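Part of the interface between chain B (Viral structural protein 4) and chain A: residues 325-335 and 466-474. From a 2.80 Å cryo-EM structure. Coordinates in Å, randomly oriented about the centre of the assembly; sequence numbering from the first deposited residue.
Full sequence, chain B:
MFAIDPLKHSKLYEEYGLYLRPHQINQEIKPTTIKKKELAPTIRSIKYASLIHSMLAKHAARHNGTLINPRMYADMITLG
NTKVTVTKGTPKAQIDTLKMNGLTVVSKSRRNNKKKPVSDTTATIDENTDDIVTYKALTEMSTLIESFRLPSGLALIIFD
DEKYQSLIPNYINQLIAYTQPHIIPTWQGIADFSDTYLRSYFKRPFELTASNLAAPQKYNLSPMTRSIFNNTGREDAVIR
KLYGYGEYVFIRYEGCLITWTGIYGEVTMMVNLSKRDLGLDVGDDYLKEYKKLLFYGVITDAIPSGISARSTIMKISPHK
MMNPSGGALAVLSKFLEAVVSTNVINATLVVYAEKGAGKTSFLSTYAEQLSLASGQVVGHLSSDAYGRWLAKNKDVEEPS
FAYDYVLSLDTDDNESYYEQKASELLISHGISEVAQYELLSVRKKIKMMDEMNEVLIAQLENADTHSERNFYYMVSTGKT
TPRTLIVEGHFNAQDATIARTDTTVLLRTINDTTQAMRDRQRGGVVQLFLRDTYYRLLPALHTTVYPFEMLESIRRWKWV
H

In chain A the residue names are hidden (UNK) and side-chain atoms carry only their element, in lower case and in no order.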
ATOM      1  N   SER B 325     -23.873 -13.586 -18.830  1.00 28.30           N
ATOM      2  CA  SER B 325     -23.449 -12.965 -17.587  1.00 28.30           C
ATOM      3  C   SER B 325     -22.712 -11.656 -17.853  1.00 28.30           C
ATOM      4  O   SER B 325     -22.128 -11.443 -18.913  1.00 28.30           O
ATOM      5  CB  SER B 325     -22.546 -13.913 -16.804  1.00 28.30           C
ATOM      6  OG  SER B 325     -22.051 -13.298 -15.630  1.00 28.30           O
ATOM      7  N   GLY B 326     -22.736 -10.778 -16.860  1.00 28.95           N
ATOM      8  CA  GLY B 326     -22.100  -9.487 -16.996  1.00 28.95           C
ATOM      9  C   GLY B 326     -20.595  -9.543 -16.867  1.00 28.95           C
ATOM     10  O   GLY B 326     -19.883  -8.868 -17.617  1.00 28.95           O
ATOM     11  N   GLY B 327     -20.095 -10.345 -15.926  1.00 27.66           N
ATOM     12  CA  GLY B 327     -18.658 -10.455 -15.750  1.00 27.66           C
ATOM     13  C   GLY B 327     -17.979 -11.197 -16.876  1.00 27.66           C
ATOM     14  O   GLY B 327     -16.846 -10.868 -17.245  1.00 27.66           O
ATOM     15  N   ALA B 328     -18.663 -12.194 -17.440  1.00 25.68           N
ATOM     16  CA  ALA B 328     -18.139 -12.922 -18.586  1.00 25.68           C
ATOM     17  C   ALA B 328     -17.975 -12.005 -19.785  1.00 25.68           C
ATOM     18  O   ALA B 328     -16.895 -11.940 -20.384  1.00 25.68           O
ATOM     19  CB  ALA B 328     -19.063 -14.088 -18.922  1.00 25.68           C
ATOM     20  N   LEU B 329     -19.033 -11.263 -20.127  1.00 25.68           N
ATOM     21  CA  LEU B 329     -18.963 -10.298 -21.219  1.00 25.68           C
ATOM     22  C   LEU B 329     -17.971  -9.187 -20.930  1.00 25.68           C
ATOM     23  O   LEU B 329     -17.347  -8.672 -21.858  1.00 25.68           O
ATOM     24  CB  LEU B 329     -20.337  -9.694 -21.487  1.00 25.68           C
ATOM     25  CG  LEU B 329     -21.420 -10.616 -22.033  1.00 25.68           C
ATOM     26  CD1 LEU B 329     -22.719  -9.861 -22.092  1.00 25.68           C
ATOM     27  CD2 LEU B 329     -21.050 -11.157 -23.393  1.00 25.68           C
ATOM     28  N   ALA B 330     -17.789  -8.836 -19.658  1.00 25.75           N
ATOM     29  CA  ALA B 330     -16.815  -7.820 -19.278  1.00 25.75           C
ATOM     30  C   ALA B 330     -15.388  -8.265 -19.576  1.00 25.75           C
ATOM     31  O   ALA B 330     -14.612  -7.526 -20.192  1.00 25.75           O
ATOM     32  CB  ALA B 330     -16.975  -7.492 -17.802  1.00 25.75           C
ATOM     33  N   VAL B 331     -15.030  -9.482 -19.161  1.00 25.76           N
ATOM     34  CA  VAL B 331     -13.669  -9.967 -19.384  1.00 25.76           C
ATOM     35  C   VAL B 331     -13.433 -10.249 -20.869  1.00 25.76           C
ATOM     36  O   VAL B 331     -12.354  -9.962 -21.414  1.00 25.76           O
ATOM     37  CB  VAL B 331     -13.410 -11.200 -18.499  1.00 25.76           C
ATOM     38  CG1 VAL B 331     -12.036 -11.771 -18.745  1.00 25.76           C
ATOM     39  CG2 VAL B 331     -13.549 -10.825 -17.041  1.00 25.76           C
ATOM     40  N   LEU B 332     -14.459 -10.739 -21.567  1.00 25.91           N
ATOM     41  CA  LEU B 332     -14.321 -10.981 -22.999  1.00 25.91           C
ATOM     42  C   LEU B 332     -14.218  -9.681 -23.793  1.00 25.91           C
ATOM     43  O   LEU B 332     -13.463  -9.603 -24.767  1.00 25.91           O
ATOM     44  CB  LEU B 332     -15.491 -11.821 -23.489  1.00 25.91           C
ATOM     45  CG  LEU B 332     -15.527 -13.265 -23.006  1.00 25.91           C
ATOM     46  CD1 LEU B 332     -16.852 -13.869 -23.366  1.00 25.91           C
ATOM     47  CD2 LEU B 332     -14.388 -14.056 -23.607  1.00 25.91           C
ATOM     48  N   SER B 333     -14.939  -8.636 -23.384  1.00 27.26           N
ATOM     49  CA  SER B 333     -14.806  -7.355 -24.062  1.00 27.26           C
ATOM     50  C   SER B 333     -13.495  -6.668 -23.713  1.00 27.26           C
ATOM     51  O   SER B 333     -12.993  -5.867 -24.504  1.00 27.26           O
ATOM     52  CB  SER B 333     -15.981  -6.449 -23.715  1.00 27.26           C
ATOM     53  OG  SER B 333     -15.912  -6.050 -22.365  1.00 27.26           O
ATOM     54  N   LYS B 334     -12.933  -6.961 -22.539  1.00 27.48           N
ATOM     55  CA  LYS B 334     -11.577  -6.522 -22.224  1.00 27.48           C
ATOM     56  C   LYS B 334     -10.572  -7.143 -23.189  1.00 27.48           C
ATOM     57  O   LYS B 334      -9.671  -6.458 -23.700  1.00 27.48           O
ATOM     58  CB  LYS B 334     -11.259  -6.895 -20.778  1.00 27.48           C
ATOM     59  CG  LYS B 334      -9.995  -6.317 -20.203  1.00 27.48           C
ATOM     60  CD  LYS B 334      -9.875  -6.712 -18.748  1.00 27.48           C
ATOM     61  CE  LYS B 334      -8.643  -6.118 -18.115  1.00 27.48           C
ATOM     62  NZ  LYS B 334      -8.501  -6.562 -16.704  1.00 27.48           N
ATOM     63  N   PHE B 335     -10.752  -8.430 -23.495  1.00 26.30           N
ATOM     64  CA  PHE B 335      -9.917  -9.071 -24.508  1.00 26.30           C
ATOM     65  C   PHE B 335     -10.134  -8.480 -25.897  1.00 26.30           C
ATOM     66  O   PHE B 335      -9.177  -8.317 -26.656  1.00 26.30           O
ATOM     67  CB  PHE B 335     -10.165 -10.574 -24.541  1.00 26.30           C
ATOM     68  CG  PHE B 335      -9.477 -11.269 -25.680  1.00 26.30           C
ATOM     69  CD1 PHE B 335      -8.099 -11.323 -25.743  1.00 26.30           C
ATOM     70  CD2 PHE B 335     -10.212 -11.893 -26.674  1.00 26.30           C
ATOM     71  CE1 PHE B 335      -7.470 -11.962 -26.787  1.00 26.30           C
ATOM     72  CE2 PHE B 335      -9.584 -12.537 -27.713  1.00 26.30           C
ATOM     73  CZ  PHE B 335      -8.216 -12.576 -27.762  1.00 26.30           C
TER
ATOM     74  N   UNK A 466     -19.804  -3.390 -10.519  1.00 30.72           N
ATOM     75  CA  UNK A 466     -18.754  -4.373 -10.270  1.00 30.72           C
ATOM     76  C   UNK A 466     -18.281  -5.003 -11.578  1.00 30.72           C
ATOM     77  O   UNK A 466     -17.074  -5.151 -11.826  1.00 30.72           O
ATOM     78  c   UNK A 466     -19.812  -4.777  -8.015  1.00 30.72           C
ATOM     79  c   UNK A 466     -19.274  -5.437  -9.290  1.00 30.72           C
ATOM     80  c   UNK A 466     -18.800  -3.968  -7.249  1.00 30.72           C
ATOM     81  c   UNK A 466     -18.198  -6.436  -8.979  1.00 30.72           C
ATOM     82  N   UNK A 467     -19.226  -5.357 -12.449  1.00 32.96           N
ATOM     83  CA  UNK A 467     -18.850  -5.950 -13.723  1.00 32.96           C
ATOM     84  C   UNK A 467     -18.219  -4.921 -14.643  1.00 32.96           C
ATOM     85  O   UNK A 467     -17.378  -5.271 -15.471  1.00 32.96           O
ATOM     86  c   UNK A 467     -22.201  -9.364 -12.000  1.00 32.96           C
ATOM     87  c   UNK A 467     -20.799  -7.550 -13.539  1.00 32.96           C
ATOM     88  c   UNK A 467     -20.060  -6.582 -14.403  1.00 32.96           C
ATOM     89  c   UNK A 467     -22.137  -7.348 -13.257  1.00 32.96           C
ATOM     90  c   UNK A 467     -22.832  -8.241 -12.482  1.00 32.96           C
ATOM     91  c   UNK A 467     -20.873  -9.589 -12.288  1.00 32.96           C
ATOM     92  c   UNK A 467     -20.186  -8.693 -13.073  1.00 32.96           C
ATOM     93  N   UNK A 468     -18.608  -3.654 -14.508  1.00 35.13           N
ATOM     94  CA  UNK A 468     -17.925  -2.590 -15.233  1.00 35.13           C
ATOM     95  C   UNK A 468     -16.480  -2.448 -14.769  1.00 35.13           C
ATOM     96  O   UNK A 468     -15.583  -2.190 -15.578  1.00 35.13           O
ATOM     97  c   UNK A 468     -18.848   1.698 -14.265  1.00 35.13           C
ATOM     98  n   UNK A 468     -19.586   2.984 -14.119  1.00 35.13           N
ATOM     99  c   UNK A 468     -18.997   1.115 -15.656  1.00 35.13           C
ATOM    100  c   UNK A 468     -18.686  -1.278 -15.050  1.00 35.13           C
ATOM    101  c   UNK A 468     -18.126  -0.112 -15.822  1.00 35.13           C
ATOM    102  N   UNK A 469     -16.233  -2.637 -13.472  1.00 34.06           N
ATOM    103  CA  UNK A 469     -14.864  -2.581 -12.969  1.00 34.06           C
ATOM    104  C   UNK A 469     -14.022  -3.768 -13.396  1.00 34.06           C
ATOM    105  O   UNK A 469     -12.798  -3.635 -13.491  1.00 34.06           O
ATOM    106  o   UNK A 469     -15.283  -3.762 -10.912  1.00 34.06           O
ATOM    107  c   UNK A 469     -14.848  -2.532 -11.460  1.00 34.06           C
ATOM    108  N   UNK A 470     -14.637  -4.924 -13.646  1.00 32.21           N
ATOM    109  CA  UNK A 470     -13.870  -6.071 -14.140  1.00 32.21           C
ATOM    110  C   UNK A 470     -13.319  -5.886 -15.554  1.00 32.21           C
ATOM    111  O   UNK A 470     -12.559  -6.742 -16.017  1.00 32.21           O
ATOM    112  c   UNK A 470     -15.979  -9.113 -12.929  1.00 32.21           C
ATOM    113  c   UNK A 470     -14.714  -7.342 -14.114  1.00 32.21           C
ATOM    114  c   UNK A 470     -15.039  -7.947 -12.755  1.00 32.21           C
ATOM    115  c   UNK A 470     -13.766  -8.376 -12.075  1.00 32.21           C
ATOM    116  N   UNK A 471     -13.689  -4.814 -16.250  1.00 31.64           N
ATOM    117  CA  UNK A 471     -13.231  -4.537 -17.601  1.00 31.64           C
ATOM    118  C   UNK A 471     -11.986  -3.656 -17.628  1.00 31.64           C
ATOM    119  O   UNK A 471     -11.248  -3.676 -18.616  1.00 31.64           O
ATOM    120  c   UNK A 471     -14.267  -3.805 -19.859  1.00 31.64           C
ATOM    121  n   UNK A 471     -17.920  -3.035 -20.718  1.00 31.64           N
ATOM    122  c   UNK A 471     -16.747  -3.740 -20.146  1.00 31.64           C
ATOM    123  c   UNK A 471     -14.373  -3.866 -18.360  1.00 31.64           C
ATOM    124  c   UNK A 471     -15.439  -3.003 -20.389  1.00 31.64           C
ATOM    125  N   UNK A 472     -11.737  -2.883 -16.572  1.00 34.77           N
ATOM    126  CA  UNK A 472     -10.683  -1.893 -16.412  1.00 34.77           C
ATOM    127  C   UNK A 472      -9.374  -2.545 -15.975  1.00 34.77           C
ATOM    128  O   UNK A 472      -9.382  -3.521 -15.220  1.00 34.77           O
ATOM    129  c   UNK A 472     -11.097  -0.846 -15.382  1.00 34.77           C
ATOM    130  N   UNK A 473      -8.231  -2.033 -16.424  1.00 37.36           N
ATOM    131  CA  UNK A 473      -6.951  -2.629 -16.036  1.00 37.36           C
ATOM    132  C   UNK A 473      -6.473  -2.132 -14.680  1.00 37.36           C
ATOM    133  O   UNK A 473      -6.895  -1.089 -14.181  1.00 37.36           O
ATOM    134  c   UNK A 473      -6.003  -2.169 -17.146  1.00 37.36           C
ATOM    135  c   UNK A 473      -6.562  -0.872 -17.573  1.00 37.36           C
ATOM    136  c   UNK A 473      -8.054  -0.999 -17.459  1.00 37.36           C
ATOM    137  N   UNK A 474      -5.560  -2.900 -14.095  1.00 39.23           N
ATOM    138  CA  UNK A 474      -4.962  -2.580 -12.805  1.00 39.23           C
ATOM    139  C   UNK A 474      -3.655  -1.843 -13.059  1.00 39.23           C
ATOM    140  O   UNK A 474      -2.766  -2.358 -13.744  1.00 39.23           O
ATOM    141  c   UNK A 474      -5.960  -5.846 -10.987  1.00 39.23           C
ATOM    142  c   UNK A 474      -3.969  -3.508 -10.701  1.00 39.23           C
ATOM    143  c   UNK A 474      -4.740  -3.842 -11.960  1.00 39.23           C
ATOM    144  c   UNK A 474      -6.080  -4.489 -11.615  1.00 39.23           C
TER

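Position 466 of chain A carries four side-chain carbons, forked at the first, with one arm two carbons long; no other residue has this pattern, so it is Ile A466. Its side chain comes no nearer than 7.9 Å to the chain B stretch and takes no part in the contact.

Position 467 has one carbon followed by a ring of six carbons, with no oxygen on the ring. Its CA-to-CB bond points toward chain B, a ring carbon lies 3.3 Å from Gly B327 N, and Gly B326 CA sits over one face of the ring; this is Phe A467. An ideal CB on Gly B326 would lie 3.0 Å from Phe A467 CD2, a clash, so the bare backbone makes room for the ring.

At 468, four carbons in a row end in nitrogen, and the CA-to-CB bond points away from chain B: Lys A468. Its NZ is hydrogen-bonded elsewhere in the structure.

At 469, one carbon bears one oxygen, and CB again points away: Ser A469. Its OG donates a very short hydrogen bond, 2.4 Å, to Ile A466 O.

Position 470 has four carbons forked at the second, which separates it from 466. Its CB lies 4.3 Å from Ala B330 CB, an apolar contact, while a carbon at the end of one arm comes within 4.1 Å of Gly B327 CA; this is Leu A470.

Position 471 repeats the unbranched four carbons ending in nitrogen. Its second carbon is 3.8 Å from Ala B330 O, and the last carbon before the nitrogen is 3.3 Å from Ser B333 OG; contacts to carbon, these are packing and not polar bonds. This is Lys A471.

Position 472 has a single carbon, which points away, yet its backbone O lies 3.5 Å from Lys B334 NZ, a weak hydrogen bond: Ala A472.

At 473, three carbons close a ring onto the backbone N, near Lys B334 NZ: Pro A473.

At 474, four carbons forked at the first, one arm two carbons long, give Ile A474, outside contact range.

The contact, 441 Å² summed over both sides, sets one helix of chain B against a helical segment and the type I turn from Ser A469 to Ala A472. Small residues at Gly B326, Gly B327 and Ala B330 permit close approach: Ala B330 CB reaches 3.2 Å from Phe A467 O. Farther along, Lys B334, with all four chi angles t, extends past the turn, its CG 3.3 Å from Lys A471 O. Packing therefore dominates, and the weak bond from Lys B334 is the only hydrogen bond between the two stretches.

Chain A 466-474: IFKSLKAPI
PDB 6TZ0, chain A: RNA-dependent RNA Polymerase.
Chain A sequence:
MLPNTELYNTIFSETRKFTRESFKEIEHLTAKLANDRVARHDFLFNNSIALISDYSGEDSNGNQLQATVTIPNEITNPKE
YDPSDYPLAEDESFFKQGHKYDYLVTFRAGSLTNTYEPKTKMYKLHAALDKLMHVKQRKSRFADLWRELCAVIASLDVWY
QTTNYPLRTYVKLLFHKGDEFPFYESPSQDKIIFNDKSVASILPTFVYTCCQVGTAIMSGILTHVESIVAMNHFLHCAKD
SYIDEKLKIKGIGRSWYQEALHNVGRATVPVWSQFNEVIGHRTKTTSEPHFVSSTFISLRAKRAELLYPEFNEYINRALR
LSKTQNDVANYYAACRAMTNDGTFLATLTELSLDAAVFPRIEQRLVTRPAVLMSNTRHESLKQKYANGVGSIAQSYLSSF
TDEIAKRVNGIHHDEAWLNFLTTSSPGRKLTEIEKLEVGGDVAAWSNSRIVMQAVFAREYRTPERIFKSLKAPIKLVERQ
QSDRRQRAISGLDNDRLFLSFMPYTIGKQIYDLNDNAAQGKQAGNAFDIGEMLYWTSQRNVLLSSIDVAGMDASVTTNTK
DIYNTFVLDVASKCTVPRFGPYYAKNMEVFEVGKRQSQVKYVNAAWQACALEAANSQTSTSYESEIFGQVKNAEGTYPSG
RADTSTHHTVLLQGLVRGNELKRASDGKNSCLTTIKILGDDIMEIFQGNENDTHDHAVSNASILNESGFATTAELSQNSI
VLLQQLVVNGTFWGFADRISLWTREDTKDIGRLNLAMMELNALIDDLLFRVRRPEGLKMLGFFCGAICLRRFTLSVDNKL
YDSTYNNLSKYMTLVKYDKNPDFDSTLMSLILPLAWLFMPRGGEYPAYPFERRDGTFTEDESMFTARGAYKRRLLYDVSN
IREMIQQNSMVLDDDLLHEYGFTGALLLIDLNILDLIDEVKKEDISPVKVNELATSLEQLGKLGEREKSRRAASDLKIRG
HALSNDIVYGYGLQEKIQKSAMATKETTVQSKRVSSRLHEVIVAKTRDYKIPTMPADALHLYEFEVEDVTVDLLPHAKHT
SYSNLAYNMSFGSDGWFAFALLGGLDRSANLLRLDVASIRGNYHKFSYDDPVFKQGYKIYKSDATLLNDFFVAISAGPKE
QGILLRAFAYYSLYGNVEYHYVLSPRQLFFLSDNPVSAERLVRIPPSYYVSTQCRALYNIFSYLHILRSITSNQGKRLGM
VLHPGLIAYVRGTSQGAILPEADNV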